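Local coordinates for type IV pilus secretin PilQ family protein (PDB 6W6M), which forms the outer-membrane secretin channel through which the type IVa competence pilus probably passes, as required for natural competence, at the interface of chains A and B. Coordinates in Å, arbitrary orientation; residue numbers count along the deposited sequence, not the author numbering. Chains: chain A/B, Type IV pilus secretin PilQ family protein.

Contact 1: the interface of chains A and B. Residues chain A 254, 285, 296, 298; chain B 278, 280, 282.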
ATOM      1  N   SER A 254     -27.731 -27.228 -41.947  1.00114.28           N
ATOM      2  CA  SER A 254     -27.265 -25.855 -41.797  1.00114.28           C
ATOM      3  C   SER A 254     -27.835 -24.995 -42.912  1.00114.28           C
ATOM      4  O   SER A 254     -27.763 -25.377 -44.082  1.00114.28           O
ATOM      5  CB  SER A 254     -25.736 -25.794 -41.822  1.00114.28           C
ATOM      6  OG  SER A 254     -25.234 -26.212 -43.078  1.00114.28           O
ATOM      7  N   SER A 285     -27.268 -24.305 -32.581  1.00117.20           N
ATOM      8  CA  SER A 285     -26.349 -23.136 -32.595  1.00117.20           C
ATOM      9  C   SER A 285     -26.839 -22.100 -33.613  1.00117.20           C
ATOM     10  O   SER A 285     -27.204 -22.500 -34.736  1.00117.20           O
ATOM     11  CB  SER A 285     -24.934 -23.566 -32.885  1.00117.20           C
ATOM     12  OG  SER A 285     -24.829 -24.113 -34.191  1.00117.20           O
ATOM     13  N   LEU A 296     -27.613 -17.656 -39.322  1.00107.70           N
ATOM     14  CA  LEU A 296     -27.080 -18.894 -39.878  1.00107.70           C
ATOM     15  C   LEU A 296     -27.214 -19.965 -38.807  1.00107.70           C
ATOM     16  O   LEU A 296     -26.521 -19.913 -37.790  1.00107.70           O
ATOM     17  CB  LEU A 296     -25.630 -18.698 -40.314  1.00107.70           C
ATOM     18  CG  LEU A 296     -24.827 -19.730 -41.094  1.00107.70           C
ATOM     19  CD1 LEU A 296     -23.860 -19.024 -42.017  1.00107.70           C
ATOM     20  CD2 LEU A 296     -24.060 -20.607 -40.132  1.00107.70           C
ATOM     21  N   ARG A 298     -27.745 -24.100 -37.432  1.00116.64           N
ATOM     22  CA  ARG A 298     -27.389 -25.503 -37.645  1.00116.64           C
ATOM     23  C   ARG A 298     -28.097 -26.340 -36.584  1.00116.64           C
ATOM     24  O   ARG A 298     -27.727 -26.300 -35.407  1.00116.64           O
ATOM     25  CB  ARG A 298     -25.882 -25.699 -37.584  1.00116.64           C
ATOM     26  CG  ARG A 298     -25.437 -27.143 -37.638  1.00116.64           C
ATOM     27  CD  ARG A 298     -23.926 -27.244 -37.652  1.00116.64           C
ATOM     28  NE  ARG A 298     -23.466 -28.592 -37.957  1.00116.64           N
ATOM     29  CZ  ARG A 298     -23.448 -29.111 -39.178  1.00116.64           C
ATOM     30  NH1 ARG A 298     -23.871 -28.400 -40.209  1.00116.64           N
ATOM     31  NH2 ARG A 298     -23.015 -30.346 -39.368  1.00116.64           N
TER
ATOM     32  N   ASN B 278     -20.532 -24.000 -31.243  1.00127.64           N
ATOM     33  CA  ASN B 278     -21.013 -23.043 -32.231  1.00127.64           C
ATOM     34  C   ASN B 278     -20.510 -23.395 -33.625  1.00127.64           C
ATOM     35  O   ASN B 278     -21.254 -23.289 -34.606  1.00127.64           O
ATOM     36  CB  ASN B 278     -20.585 -21.630 -31.842  1.00127.64           C
ATOM     37  CG  ASN B 278     -21.449 -20.563 -32.482  1.00127.64           C
ATOM     38  OD1 ASN B 278     -21.941 -20.726 -33.599  1.00127.64           O
ATOM     39  ND2 ASN B 278     -21.642 -19.458 -31.771  1.00127.64           N
ATOM     40  N   LEU B 280     -19.498 -24.743 -37.158  1.00120.82           N
ATOM     41  CA  LEU B 280     -20.100 -25.657 -38.111  1.00120.82           C
ATOM     42  C   LEU B 280     -19.049 -26.650 -38.590  1.00120.82           C
ATOM     43  O   LEU B 280     -18.885 -26.854 -39.794  1.00120.82           O
ATOM     44  CB  LEU B 280     -20.695 -24.884 -39.289  1.00120.82           C
ATOM     45  CG  LEU B 280     -22.027 -24.145 -39.118  1.00120.82           C
ATOM     46  CD1 LEU B 280     -21.994 -23.100 -38.013  1.00120.82           C
ATOM     47  CD2 LEU B 280     -22.441 -23.510 -40.432  1.00120.82           C
ATOM     48  N   GLU B 282     -16.443 -30.346 -37.227  1.00126.37           N
ATOM     49  CA  GLU B 282     -16.348 -31.507 -36.349  1.00126.37           C
ATOM     50  C   GLU B 282     -14.943 -31.736 -35.807  1.00126.37           C
ATOM     51  O   GLU B 282     -14.734 -31.693 -34.592  1.00126.37           O
ATOM     52  CB  GLU B 282     -16.865 -32.753 -37.093  1.00126.37           C
ATOM     53  CG  GLU B 282     -18.353 -32.769 -37.479  1.00126.37           C
ATOM     54  CD  GLU B 282     -19.282 -32.618 -36.295  1.00126.37           C
ATOM     55  OE1 GLU B 282     -18.998 -33.214 -35.236  1.00126.37           O
ATOM     56  OE2 GLU B 282     -20.294 -31.898 -36.421  1.00126.37           O
TER
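B:Leu280 lies on a loop with phi/psi of -89/51 and projects toward A:Leu296 and A:Arg298, two residues of the extended strand 294-299 whose side chains point the same way. The loop belongs to one copy of a periplasmic secretin domain of PilQ and the strand to the next copy, so in this patch a loop meets a sheet, with no backbone pairing between the chains. The leucine carries its CG anti to the carbonyl carbon, beside the backbone N (chi1 -77°), which turns the isopropyl branch against the neighbouring chain. Its CD2 methyl touches the CD2 methyl of A:Leu296 at 3.3 Å, and the two side chains cross obliquely; CD1 lies on the same methyl of A:Leu296 at 3.9 Å. On the other flank A:Arg298, extended from CG to NE, runs alongside B:Leu280, the two side chains pointing opposite ways, its CD methylene 3.9 Å from the leucine CG. The aliphatic stem of the arginine therefore makes the apolar contact, while CB of A:Ser254, from its own chain, sits in plane at an edge of the guanidinium. Beyond the leucine, NH2 of A:Arg298 and carboxylate OE2 of B:Glu282 are 4.3 Å apart, which is no salt bridge but may give a weak electrostatic attraction. A:Ser285 approaches B:Asn278 by its CB, 4.0 Å from the asparagine CA, and its hydroxyl OG remains 3.7 Å from the backbone O of B:Asn278, beyond a hydrogen bond.

Contact 2: the interface of chains A and B. Residues chain A 388, 412-415; chain B 532-534.
A:Gln413, A:Asn414 and A:Glu415 pair antiparallel with B:Lys534, B:Asp533 and B:Val532, joining strand 404-429 of one subunit to strand 518-534 of its neighbour in the beta-barrel of the secretin family. The register is fixed by backbone bonds. B:Lys534 N donates to A:Gln413 O at 3.2 Å. Two residues along, at the pair A:Glu415 and B:Val532, the bonding is reciprocal: A:Glu415 N donates to B:Val532 O at 3.3 Å, and B:Val532 N donates to A:Glu415 O at 3.3 Å.

The side chain of B:Asp533 can be followed outward from this ladder. Its CB lies 3.8 Å from CB of A:Asn414, the residue directly opposite in the pairing, so the two side chains leave the sheet on the same face. CG is placed between the backbone N and the carbonyl carbon (chi1 61°), and from there the carboxylate reaches toward the loop residue A:Asn388. At the tip, OD2 comes to 3.6 Å from the amide oxygen OD1 of A:Asn388 and 3.7 Å from its CG. The side chains meet at about a right angle, with carboxylate and amide planes 77° apart, and this oxygen-to-oxygen approach is not a hydrogen bond.

On the opposite face B:Lys534 places its CG 3.5 Å from A:Gln413 O, the acceptor of its own backbone bond, and then runs extended. Its terminal amine NZ stays 4.8 Å from carboxylate OE1 of A:Glu415, a separation that may permit charge attraction at most. In this patch the contacts between side chains are loose, and the backbone ladder probably carries most of the join, continuing the sheet from one subunit into the next around the barrel wall.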
ATOM      1  N   ASN A 388     -35.927  53.901  -5.421  1.00 86.41           N
ATOM      2  CA  ASN A 388     -36.829  54.580  -6.336  1.00 86.41           C
ATOM      3  C   ASN A 388     -37.903  55.375  -5.611  1.00 86.41           C
ATOM      4  O   ASN A 388     -38.930  55.700  -6.210  1.00 86.41           O
ATOM      5  CB  ASN A 388     -37.484  53.569  -7.276  1.00 86.41           C
ATOM      6  CG  ASN A 388     -36.496  52.596  -7.862  1.00 86.41           C
ATOM      7  OD1 ASN A 388     -36.778  51.410  -7.980  1.00 86.41           O
ATOM      8  ND2 ASN A 388     -35.328  53.092  -8.236  1.00 86.41           N
ATOM      9  N   LEU A 412     -43.388  55.064  -2.265  1.00 80.26           N
ATOM     10  CA  LEU A 412     -43.034  54.207  -3.392  1.00 80.26           C
ATOM     11  C   LEU A 412     -44.124  53.170  -3.598  1.00 80.26           C
ATOM     12  O   LEU A 412     -44.743  52.725  -2.634  1.00 80.26           O
ATOM     13  CB  LEU A 412     -41.694  53.505  -3.166  1.00 80.26           C
ATOM     14  CG  LEU A 412     -41.237  52.521  -4.241  1.00 80.26           C
ATOM     15  CD1 LEU A 412     -41.021  53.231  -5.548  1.00 80.26           C
ATOM     16  CD2 LEU A 412     -39.972  51.832  -3.810  1.00 80.26           C
ATOM     17  N   GLN A 413     -44.391  52.788  -4.850  1.00 79.26           N
ATOM     18  CA  GLN A 413     -45.374  51.752  -5.167  1.00 79.26           C
ATOM     19  C   GLN A 413     -45.089  51.081  -6.515  1.00 79.26           C
ATOM     20  O   GLN A 413     -45.230  51.727  -7.548  1.00 79.26           O
ATOM     21  CB  GLN A 413     -46.781  52.341  -5.190  1.00 79.26           C
ATOM     22  CG  GLN A 413     -47.868  51.295  -5.370  1.00 79.26           C
ATOM     23  CD  GLN A 413     -49.259  51.869  -5.223  1.00 79.26           C
ATOM     24  OE1 GLN A 413     -49.427  53.040  -4.895  1.00 79.26           O
ATOM     25  NE2 GLN A 413     -50.268  51.043  -5.470  1.00 79.26           N
ATOM     26  N   ASN A 414     -44.702  49.802  -6.534  1.00 77.92           N
ATOM     27  CA  ASN A 414     -44.445  49.176  -7.824  1.00 77.92           C
ATOM     28  C   ASN A 414     -45.122  47.820  -7.932  1.00 77.92           C
ATOM     29  O   ASN A 414     -45.728  47.327  -6.980  1.00 77.92           O
ATOM     30  CB  ASN A 414     -42.952  49.049  -8.121  1.00 77.92           C
ATOM     31  CG  ASN A 414     -42.274  48.042  -7.273  1.00 77.92           C
ATOM     32  OD1 ASN A 414     -42.638  47.839  -6.125  1.00 77.92           O
ATOM     33  ND2 ASN A 414     -41.259  47.402  -7.826  1.00 77.92           N
ATOM     34  N   GLU A 415     -45.014  47.235  -9.117  1.00 76.89           N
ATOM     35  CA  GLU A 415     -45.877  46.153  -9.554  1.00 76.89           C
ATOM     36  C   GLU A 415     -45.252  45.446 -10.747  1.00 76.89           C
ATOM     37  O   GLU A 415     -44.599  46.076 -11.576  1.00 76.89           O
ATOM     38  CB  GLU A 415     -47.244  46.713  -9.897  1.00 76.89           C
ATOM     39  CG  GLU A 415     -47.986  45.980 -10.956  1.00 76.89           C
ATOM     40  CD  GLU A 415     -49.316  46.623 -11.249  1.00 76.89           C
ATOM     41  OE1 GLU A 415     -49.391  47.866 -11.203  1.00 76.89           O
ATOM     42  OE2 GLU A 415     -50.291  45.887 -11.513  1.00 76.89           O
TER
ATOM     43  N   VAL B 532     -43.599  48.386 -13.692  1.00 76.43           N
ATOM     44  CA  VAL B 532     -43.899  49.797 -13.468  1.00 76.43           C
ATOM     45  C   VAL B 532     -43.421  50.180 -12.076  1.00 76.43           C
ATOM     46  O   VAL B 532     -43.587  49.412 -11.127  1.00 76.43           O
ATOM     47  CB  VAL B 532     -45.407  50.094 -13.596  1.00 76.43           C
ATOM     48  CG1 VAL B 532     -45.696  51.523 -13.242  1.00 76.43           C
ATOM     49  CG2 VAL B 532     -45.894  49.816 -14.986  1.00 76.43           C
ATOM     50  N   ASP B 533     -42.832  51.364 -11.940  1.00 80.06           N
ATOM     51  CA  ASP B 533     -42.699  51.941 -10.606  1.00 80.06           C
ATOM     52  C   ASP B 533     -43.132  53.395 -10.651  1.00 80.06           C
ATOM     53  O   ASP B 533     -42.714  54.143 -11.531  1.00 80.06           O
ATOM     54  CB  ASP B 533     -41.288  51.820 -10.039  1.00 80.06           C
ATOM     55  CG  ASP B 533     -40.274  52.523 -10.866  1.00 80.06           C
ATOM     56  OD1 ASP B 533     -40.639  53.048 -11.927  1.00 80.06           O
ATOM     57  OD2 ASP B 533     -39.102  52.567 -10.448  1.00 80.06           O
ATOM     58  N   LYS B 534     -43.974  53.791  -9.704  1.00 80.33           N
ATOM     59  CA  LYS B 534     -44.675  55.055  -9.837  1.00 80.33           C
ATOM     60  C   LYS B 534     -44.837  55.727  -8.485  1.00 80.33           C
ATOM     61  O   LYS B 534     -44.359  55.247  -7.461  1.00 80.33           O
ATOM     62  CB  LYS B 534     -46.034  54.858 -10.497  1.00 80.33           C
ATOM     63  CG  LYS B 534     -46.899  53.814  -9.863  1.00 80.33           C
ATOM     64  CD  LYS B 534     -48.299  53.941 -10.400  1.00 80.33           C
ATOM     65  CE  LYS B 534     -49.108  52.693 -10.177  1.00 80.33           C
ATOM     66  NZ  LYS B 534     -50.218  52.584 -11.158  1.00 80.33           N
TER

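About 84 Å separates the centres of contact 1 and contact 2, measured between their C-alpha atoms, and they have no residue or secondary-structure element in common. Both nevertheless join the same two neighbouring chains, and in each the A and B surfaces come from different parts of the sequence, as expected for a ring in which every subunit offers unlike faces to its two neighbours. Repeated through the 14 copies of the assembly, contact 2 helps close the barrel by strand pairing between subunits, whereas contact 1 brings periplasmic domains together by side-chain packing, which might allow them more freedom of movement.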